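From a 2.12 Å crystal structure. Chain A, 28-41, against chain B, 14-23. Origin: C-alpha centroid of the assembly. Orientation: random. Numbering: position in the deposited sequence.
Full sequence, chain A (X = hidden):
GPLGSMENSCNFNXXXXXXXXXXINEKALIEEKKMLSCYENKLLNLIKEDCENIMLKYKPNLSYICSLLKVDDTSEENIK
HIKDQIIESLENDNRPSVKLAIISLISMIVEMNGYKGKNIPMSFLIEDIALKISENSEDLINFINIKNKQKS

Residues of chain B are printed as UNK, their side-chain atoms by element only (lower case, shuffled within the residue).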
ATOM      1  N   ALA A  28      -6.873   3.049  -1.388  1.00 47.32           N
ATOM      2  CA  ALA A  28      -5.791   3.869  -1.923  1.00 48.86           C
ATOM      3  C   ALA A  28      -5.286   3.318  -3.249  1.00 50.37           C
ATOM      4  O   ALA A  28      -5.073   4.073  -4.206  1.00 50.45           O
ATOM      5  CB  ALA A  28      -4.649   3.948  -0.911  1.00 48.48           C
ATOM      6  N   LEU A  29      -5.071   2.002  -3.321  1.00 51.81           N
ATOM      7  CA  LEU A  29      -4.636   1.398  -4.576  1.00 51.72           C
ATOM      8  C   LEU A  29      -5.610   1.723  -5.700  1.00 51.58           C
ATOM      9  O   LEU A  29      -5.194   2.041  -6.820  1.00 50.16           O
ATOM     10  CB  LEU A  29      -4.497  -0.117  -4.417  1.00 53.03           C
ATOM     11  CG  LEU A  29      -3.755  -0.804  -5.566  1.00 56.93           C
ATOM     12  CD1 LEU A  29      -2.252  -0.600  -5.412  1.00 57.75           C
ATOM     13  CD2 LEU A  29      -4.107  -2.287  -5.669  1.00 59.22           C
ATOM     14  N   ILE A  30      -6.910   1.645  -5.419  1.00 54.96           N
ATOM     15  CA  ILE A  30      -7.913   1.990  -6.422  1.00 58.72           C
ATOM     16  C   ILE A  30      -7.699   3.417  -6.911  1.00 59.63           C
ATOM     17  O   ILE A  30      -7.722   3.686  -8.118  1.00 58.02           O
ATOM     18  CB  ILE A  30      -9.328   1.784  -5.845  1.00 61.30           C
ATOM     19  CG1 ILE A  30      -9.561   0.297  -5.560  1.00 60.70           C
ATOM     20  CG2 ILE A  30     -10.395   2.314  -6.806  1.00 62.39           C
ATOM     21  CD1 ILE A  30     -10.787   0.008  -4.739  1.00 61.52           C
ATOM     22  N   GLU A  31      -7.470   4.352  -5.985  1.00 61.78           N
ATOM     23  CA  GLU A  31      -7.242   5.740  -6.378  1.00 62.29           C
ATOM     24  C   GLU A  31      -5.982   5.876  -7.224  1.00 59.71           C
ATOM     25  O   GLU A  31      -5.989   6.563  -8.252  1.00 60.81           O
ATOM     26  CB  GLU A  31      -7.150   6.626  -5.137  1.00 64.11           C
ATOM     27  CG  GLU A  31      -6.940   8.102  -5.444  1.00 68.62           C
ATOM     28  CD  GLU A  31      -7.994   8.659  -6.385  1.00 73.81           C
ATOM     29  OE1 GLU A  31      -7.665   9.569  -7.175  1.00 75.15           O
ATOM     30  OE2 GLU A  31      -9.148   8.183  -6.337  1.00 75.93           O
ATOM     31  N   GLU A  32      -4.886   5.237  -6.804  1.00 58.99           N
ATOM     32  CA  GLU A  32      -3.644   5.327  -7.566  1.00 62.93           C
ATOM     33  C   GLU A  32      -3.827   4.793  -8.981  1.00 61.48           C
ATOM     34  O   GLU A  32      -3.261   5.336  -9.938  1.00 61.89           O
ATOM     35  CB  GLU A  32      -2.530   4.566  -6.844  1.00 69.48           C
ATOM     36  CG  GLU A  32      -1.124   4.986  -7.261  1.00 77.17           C
ATOM     37  CD  GLU A  32      -0.035   4.121  -6.640  1.00 79.42           C
ATOM     38  OE1 GLU A  32      -0.330   3.380  -5.678  1.00 79.07           O
ATOM     39  OE2 GLU A  32       1.120   4.185  -7.115  1.00 79.78           O
ATOM     40  N   LYS A  33      -4.618   3.728  -9.135  1.00 58.79           N
ATOM     41  CA  LYS A  33      -4.886   3.180 -10.462  1.00 57.59           C
ATOM     42  C   LYS A  33      -5.613   4.195 -11.334  1.00 59.48           C
ATOM     43  O   LYS A  33      -5.230   4.428 -12.487  1.00 61.06           O
ATOM     44  CB  LYS A  33      -5.700   1.891 -10.333  1.00 56.68           C
ATOM     45  CG  LYS A  33      -6.160   1.268 -11.650  1.00 60.44           C
ATOM     46  CD  LYS A  33      -5.004   0.722 -12.468  1.00 61.31           C
ATOM     47  CE  LYS A  33      -5.514  -0.038 -13.684  1.00 66.39           C
ATOM     48  NZ  LYS A  33      -4.418  -0.617 -14.506  1.00 69.52           N
ATOM     49  N   LYS A  34      -6.675   4.807 -10.802  1.00 61.09           N
ATOM     50  CA  LYS A  34      -7.406   5.812 -11.567  1.00 66.31           C
ATOM     51  C   LYS A  34      -6.472   6.910 -12.055  1.00 68.26           C
ATOM     52  O   LYS A  34      -6.592   7.380 -13.192  1.00 73.66           O
ATOM     53  CB  LYS A  34      -8.529   6.421 -10.722  1.00 71.09           C
ATOM     54  CG  LYS A  34      -9.597   5.443 -10.254  1.00 76.21           C
ATOM     55  CD  LYS A  34     -10.869   6.183  -9.849  1.00 82.17           C
ATOM     56  CE  LYS A  34     -11.523   5.564  -8.623  1.00 83.99           C
ATOM     57  NZ  LYS A  34     -10.781   5.888  -7.371  1.00 83.82           N
ATOM     58  N   MET A  35      -5.527   7.324 -11.210  1.00 67.83           N
ATOM     59  CA  MET A  35      -4.640   8.432 -11.538  1.00 72.39           C
ATOM     60  C   MET A  35      -3.559   8.053 -12.540  1.00 66.07           C
ATOM     61  O   MET A  35      -2.832   8.938 -13.002  1.00 65.11           O
ATOM     62  CB  MET A  35      -3.990   8.972 -10.261  1.00 80.92           C
ATOM     63  CG  MET A  35      -4.978   9.525  -9.236  1.00 90.88           C
ATOM     64  SD  MET A  35      -5.968  10.910  -9.846  1.00101.84           S
ATOM     65  CE  MET A  35      -7.445  10.075 -10.438  1.00106.06           C
ATOM     66  N   LEU A  36      -3.433   6.775 -12.888  1.00 61.17           N
ATOM     67  CA  LEU A  36      -2.457   6.378 -13.893  1.00 59.09           C
ATOM     68  C   LEU A  36      -2.905   6.854 -15.265  1.00 61.20           C
ATOM     69  O   LEU A  36      -4.053   6.639 -15.667  1.00 64.54           O
ATOM     70  CB  LEU A  36      -2.273   4.861 -13.897  1.00 59.25           C
ATOM     71  CG  LEU A  36      -1.566   4.240 -12.689  1.00 60.44           C
ATOM     72  CD1 LEU A  36      -1.510   2.731 -12.843  1.00 61.08           C
ATOM     73  CD2 LEU A  36      -0.166   4.804 -12.513  1.00 61.19           C
ATOM     74  N   SER A  37      -1.997   7.509 -15.981  1.00 63.23           N
ATOM     75  CA  SER A  37      -2.286   7.963 -17.330  1.00 68.52           C
ATOM     76  C   SER A  37      -2.408   6.769 -18.274  1.00 68.00           C
ATOM     77  O   SER A  37      -2.052   5.634 -17.942  1.00 62.32           O
ATOM     78  CB  SER A  37      -1.196   8.913 -17.821  1.00 71.10           C
ATOM     79  OG  SER A  37       0.061   8.259 -17.883  1.00 68.66           O
ATOM     80  N   CYS A  38      -2.925   7.042 -19.474  1.00 71.93           N
ATOM     81  CA  CYS A  38      -3.038   5.997 -20.486  1.00 73.18           C
ATOM     82  C   CYS A  38      -1.672   5.408 -20.811  1.00 71.95           C
ATOM     83  O   CYS A  38      -1.535   4.190 -20.980  1.00 73.70           O
ATOM     84  CB  CYS A  38      -3.701   6.563 -21.744  1.00 78.08           C
ATOM     85  SG  CYS A  38      -4.120   5.335 -23.010  1.00 82.57           S
ATOM     86  N   TYR A  39      -0.645   6.257 -20.888  1.00 71.27           N
ATOM     87  CA  TYR A  39       0.709   5.774 -21.142  1.00 72.74           C
ATOM     88  C   TYR A  39       1.190   4.878 -20.007  1.00 68.61           C
ATOM     89  O   TYR A  39       1.755   3.802 -20.242  1.00 65.57           O
ATOM     90  CB  TYR A  39       1.654   6.961 -21.331  1.00 78.61           C
ATOM     91  CG  TYR A  39       3.103   6.576 -21.519  1.00 82.54           C
ATOM     92  CD1 TYR A  39       4.038   6.806 -20.518  1.00 83.15           C
ATOM     93  CD2 TYR A  39       3.537   5.984 -22.696  1.00 85.19           C
ATOM     94  CE1 TYR A  39       5.363   6.459 -20.687  1.00 83.76           C
ATOM     95  CE2 TYR A  39       4.859   5.632 -22.874  1.00 85.71           C
ATOM     96  CZ  TYR A  39       5.767   5.871 -21.866  1.00 85.52           C
ATOM     97  OH  TYR A  39       7.085   5.521 -22.043  1.00 87.27           O
ATOM     98  N   GLU A  40       0.975   5.309 -18.763  1.00 66.71           N
ATOM     99  CA  GLU A  40       1.386   4.507 -17.617  1.00 62.71           C
ATOM    100  C   GLU A  40       0.660   3.168 -17.593  1.00 62.53           C
ATOM    101  O   GLU A  40       1.259   2.134 -17.278  1.00 64.63           O
ATOM    102  CB  GLU A  40       1.135   5.283 -16.324  1.00 59.11           C
ATOM    103  CG  GLU A  40       2.052   6.486 -16.150  1.00 57.80           C
ATOM    104  CD  GLU A  40       1.647   7.376 -14.996  1.00 59.76           C
ATOM    105  OE1 GLU A  40       0.447   7.404 -14.655  1.00 61.58           O
ATOM    106  OE2 GLU A  40       2.531   8.050 -14.429  1.00 61.22           O
ATOM    107  N   ASN A  41      -0.630   3.165 -17.931  1.00 61.58           N
ATOM    108  CA  ASN A  41      -1.380   1.914 -17.958  1.00 59.82           C
ATOM    109  C   ASN A  41      -0.779   0.938 -18.961  1.00 59.45           C
ATOM    110  O   ASN A  41      -0.528  -0.227 -18.634  1.00 60.52           O
ATOM    111  CB  ASN A  41      -2.848   2.191 -18.276  1.00 62.99           C
ATOM    112  CG  ASN A  41      -3.611   2.715 -17.076  1.00 65.72           C
ATOM    113  OD1 ASN A  41      -3.402   2.265 -15.950  1.00 66.38           O
ATOM    114  ND2 ASN A  41      -4.498   3.675 -17.310  1.00 67.26           N
TER
ATOM    115  N   UNK B  14       9.757   9.512 -14.160  1.00 81.63           N
ATOM    116  CA  UNK B  14       8.895   9.213 -13.024  1.00 84.83           C
ATOM    117  C   UNK B  14       7.633   8.449 -13.407  1.00 79.52           C
ATOM    118  O   UNK B  14       6.960   7.919 -12.516  1.00 76.47           O
ATOM    119  c   UNK B  14       8.517  10.507 -12.301  1.00 89.00           C
ATOM    120  o   UNK B  14      10.479  11.697 -11.619  1.00 91.98           O
ATOM    121  n   UNK B  14       9.457  10.430 -10.071  1.00 88.72           N
ATOM    122  c   UNK B  14       9.569  10.934 -11.297  1.00 90.27           C
ATOM    123  N   UNK B  15       7.292   8.378 -14.695  1.00 74.00           N
ATOM    124  CA  UNK B  15       6.212   7.488 -15.111  1.00 72.84           C
ATOM    125  C   UNK B  15       6.601   6.031 -14.885  1.00 69.48           C
ATOM    126  O   UNK B  15       5.800   5.238 -14.376  1.00 66.13           O
ATOM    127  o   UNK B  15       5.550   9.102 -16.794  1.00 81.17           O
ATOM    128  c   UNK B  15       5.858   7.737 -16.576  1.00 77.44           C
ATOM    129  N   UNK B  16       7.828   5.660 -15.257  1.00 69.16           N
ATOM    130  CA  UNK B  16       8.355   4.344 -14.900  1.00 65.11           C
ATOM    131  C   UNK B  16       8.259   4.139 -13.396  1.00 61.61           C
ATOM    132  O   UNK B  16       7.716   3.138 -12.917  1.00 60.15           O
ATOM    133  c   UNK B  16       9.807   4.197 -15.389  1.00 63.08           C
ATOM    134  c   UNK B  16       9.535   2.714 -17.450  1.00 72.02           C
ATOM    135  c   UNK B  16       9.865   4.090 -16.913  1.00 67.67           C
ATOM    136  c   UNK B  16      10.495   2.990 -14.733  1.00 59.79           C
ATOM    137  N   UNK B  17       8.791   5.096 -12.633  1.00 58.75           N
ATOM    138  CA  UNK B  17       8.825   4.969 -11.180  1.00 56.86           C
ATOM    139  C   UNK B  17       7.427   4.752 -10.618  1.00 56.82           C
ATOM    140  O   UNK B  17       7.212   3.867  -9.784  1.00 57.28           O
ATOM    141  c   UNK B  17      10.091   7.494  -8.492  1.00 66.66           C
ATOM    142  c   UNK B  17      10.303   7.437  -6.981  1.00 70.99           C
ATOM    143  c   UNK B  17       9.666   6.144  -9.055  1.00 59.86           C
ATOM    144  n   UNK B  17      10.840   8.722  -6.435  1.00 73.70           N
ATOM    145  c   UNK B  17       9.467   6.214 -10.566  1.00 57.32           C
ATOM    146  N   UNK B  18       6.459   5.555 -11.064  1.00 57.39           N
ATOM    147  CA  UNK B  18       5.105   5.436 -10.531  1.00 55.98           C
ATOM    148  C   UNK B  18       4.493   4.088 -10.880  1.00 51.86           C
ATOM    149  O   UNK B  18       3.818   3.470 -10.049  1.00 50.80           O
ATOM    150  n   UNK B  18       4.365   8.976 -11.254  1.00 69.03           N
ATOM    151  o   UNK B  18       5.159   8.010  -9.387  1.00 64.49           O
ATOM    152  c   UNK B  18       4.625   7.918 -10.494  1.00 64.83           C
ATOM    153  c   UNK B  18       4.230   6.571 -11.058  1.00 59.89           C
ATOM    154  N   UNK B  19       4.719   3.613 -12.106  1.00 50.51           N
ATOM    155  CA  UNK B  19       4.173   2.321 -12.507  1.00 51.78           C
ATOM    156  C   UNK B  19       4.770   1.208 -11.654  1.00 48.68           C
ATOM    157  O   UNK B  19       4.053   0.322 -11.175  1.00 49.18           O
ATOM    158  c   UNK B  19       4.402   2.095 -14.015  1.00 56.88           C
ATOM    159  c   UNK B  19       3.435   2.958 -14.814  1.00 58.74           C
ATOM    160  c   UNK B  19       4.221   0.626 -14.393  1.00 58.16           C
ATOM    161  N   UNK B  20       6.086   1.246 -11.430  1.00 46.78           N
ATOM    162  CA  UNK B  20       6.736   0.202 -10.640  1.00 46.31           C
ATOM    163  C   UNK B  20       6.229   0.223  -9.203  1.00 44.73           C
ATOM    164  O   UNK B  20       5.959  -0.829  -8.611  1.00 44.18           O
ATOM    165  c   UNK B  20       8.758   0.100 -12.131  1.00 49.07           C
ATOM    166  c   UNK B  20      10.187   0.493 -12.364  1.00 50.27           C
ATOM    167  c   UNK B  20       8.954  -0.589  -9.718  1.00 46.87           C
ATOM    168  c   UNK B  20       8.266   0.359 -10.705  1.00 47.23           C
ATOM    169  N   UNK B  21       6.106   1.412  -8.612  1.00 48.64           N
ATOM    170  CA  UNK B  21       5.597   1.512  -7.245  1.00 50.28           C
ATOM    171  C   UNK B  21       4.197   0.923  -7.163  1.00 50.73           C
ATOM    172  O   UNK B  21       3.875   0.165  -6.241  1.00 49.96           O
ATOM    173  c   UNK B  21       7.054   3.446  -6.590  1.00 52.77           C
ATOM    174  c   UNK B  21       5.623   2.975  -6.763  1.00 51.92           C
ATOM    175  c   UNK B  21       4.859   3.121  -5.448  1.00 54.01           C
ATOM    176  N   UNK B  22       3.339   1.266  -8.126  1.00 50.24           N
ATOM    177  CA  UNK B  22       1.982   0.729  -8.123  1.00 49.68           C
ATOM    178  C   UNK B  22       1.989  -0.784  -8.312  1.00 49.85           C
ATOM    179  O   UNK B  22       1.301  -1.515  -7.589  1.00 48.82           O
ATOM    180  c   UNK B  22      -1.259   1.149  -8.582  1.00 47.21           C
ATOM    181  c   UNK B  22       1.150   1.393  -9.215  1.00 48.27           C
ATOM    182  c   UNK B  22      -2.501   0.571  -8.734  1.00 48.52           C
ATOM    183  c   UNK B  22      -0.409  -0.208 -10.345  1.00 48.33           C
ATOM    184  c   UNK B  22      -2.696  -0.400  -9.694  1.00 50.39           C
ATOM    185  c   UNK B  22      -1.648  -0.790 -10.501  1.00 50.40           C
ATOM    186  c   UNK B  22      -0.201   0.771  -9.390  1.00 47.34           C
ATOM    187  N   UNK B  23       2.751  -1.269  -9.294  1.00 48.98           N
ATOM    188  CA  UNK B  23       2.783  -2.701  -9.579  1.00 48.41           C
ATOM    189  C   UNK B  23       3.159  -3.500  -8.339  1.00 48.26           C
ATOM    190  O   UNK B  23       2.498  -4.486  -7.996  1.00 50.33           O
ATOM    191  c   UNK B  23       3.042  -6.491 -11.990  1.00 52.57           C
ATOM    192  c   UNK B  23       3.766  -2.983 -10.716  1.00 48.57           C
ATOM    193  c   UNK B  23       3.923  -4.452 -11.047  1.00 50.36           C
ATOM    194  c   UNK B  23       5.241  -6.478 -11.046  1.00 52.15           C
ATOM    195  o   UNK B  23       4.352  -8.484 -11.980  1.00 57.86           O
ATOM    196  c   UNK B  23       5.093  -5.136 -10.739  1.00 51.16           C
ATOM    197  c   UNK B  23       4.213  -7.149 -11.672  1.00 54.01           C
ATOM    198  c   UNK B  23       2.903  -5.153 -11.679  1.00 50.21           C
TER

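Position 14 of chain B carries two side-chain carbons, the second bearing one oxygen and one nitrogen, and it touches nothing in the chain A stretch. Such a short carboxamide is asparagine, N14(B), and this contact asks nothing of it.

Position 15 has one carbon and one oxygen, the smallest hydroxyl side chain, and points toward chain A. Its CA lies 3.8 Å from E40(A) OE2, and its CB sits near the plane of the Y39(A) ring, at the edge, 4.3 Å from Y39(A) CE1. This is serine, S15(B), at a point where the backbones come close: its CA is 6.2 Å from the CA of E40(A).

Position 16 shows four carbons, forked at the first, with one arm two carbons long. It points away and makes no contact; the fork at CB identifies isoleucine, I16(B). At position 17 four carbons run in a row to a nitrogen, fully extended and out of reach: lysine, K17(B).

Position 18 repeats the pattern of two carbons with one oxygen and one nitrogen, but now directed toward chain A. Its side-chain nitrogen stands 3.8 Å from E40(A) OE2, too far for a hydrogen bond, so the two polar groups are merely neighbours. It is asparagine, N18(B).

Position 19 has three carbons, one carrying the other two. One terminal carbon packs 3.4 Å from E40(A) O and 3.6 Å from E40(A) CB. A side chain branched at CB with no further atoms is valine, V19(B). Position 20, four carbons forked at the first with one longer arm and out of reach of chain A, is another isoleucine, I20(B). Position 21 is again three carbons in a fork, with a terminal carbon 4.2 Å from E32(A) OE2: a second valine, V21(B).

Position 22 has one carbon followed by a ring of six carbons and no oxygen, and it gives up more area than any other residue in the contact. L36(A) CD1 lies over one face of the ring in a CH-pi arrangement, 4.2 Å from the ring centroid. L29(A) CD1 reaches a ring carbon at 3.5 Å, K33(A) CD comes within 3.8 Å of the ring carbon farthest from CB, and the E32(A) carboxylate carbon sits at the ring edge. This is phenylalanine, F22(B).

Position 23 adds an oxygen to such a ring and points away from chain A, which makes it tyrosine, Y23(B). Its hydroxyl is hydrogen-bonded elsewhere in the structure.

The contact works by shape, without a hydrogen bond between the stretches. Helix 28-34 of chain A and helix 14-23 of chain B run roughly antiparallel, at 151°, and their axes come within 10.9 Å at the closest approach; F22(B) fills much of the space between them. Farther along, E40(A) meets chain B while its polar bonds stay at home: E40(A) OE1 accepts from S37(A) N at 2.8 Å, and E40(A) N donates to S37(A) OG at 3.2 Å, capping the second helix. The price is E32(A) OE2, buried without a partner, 3.5 Å from CB of F22(B).

Chain B 14-23: NSIKNVIVFY
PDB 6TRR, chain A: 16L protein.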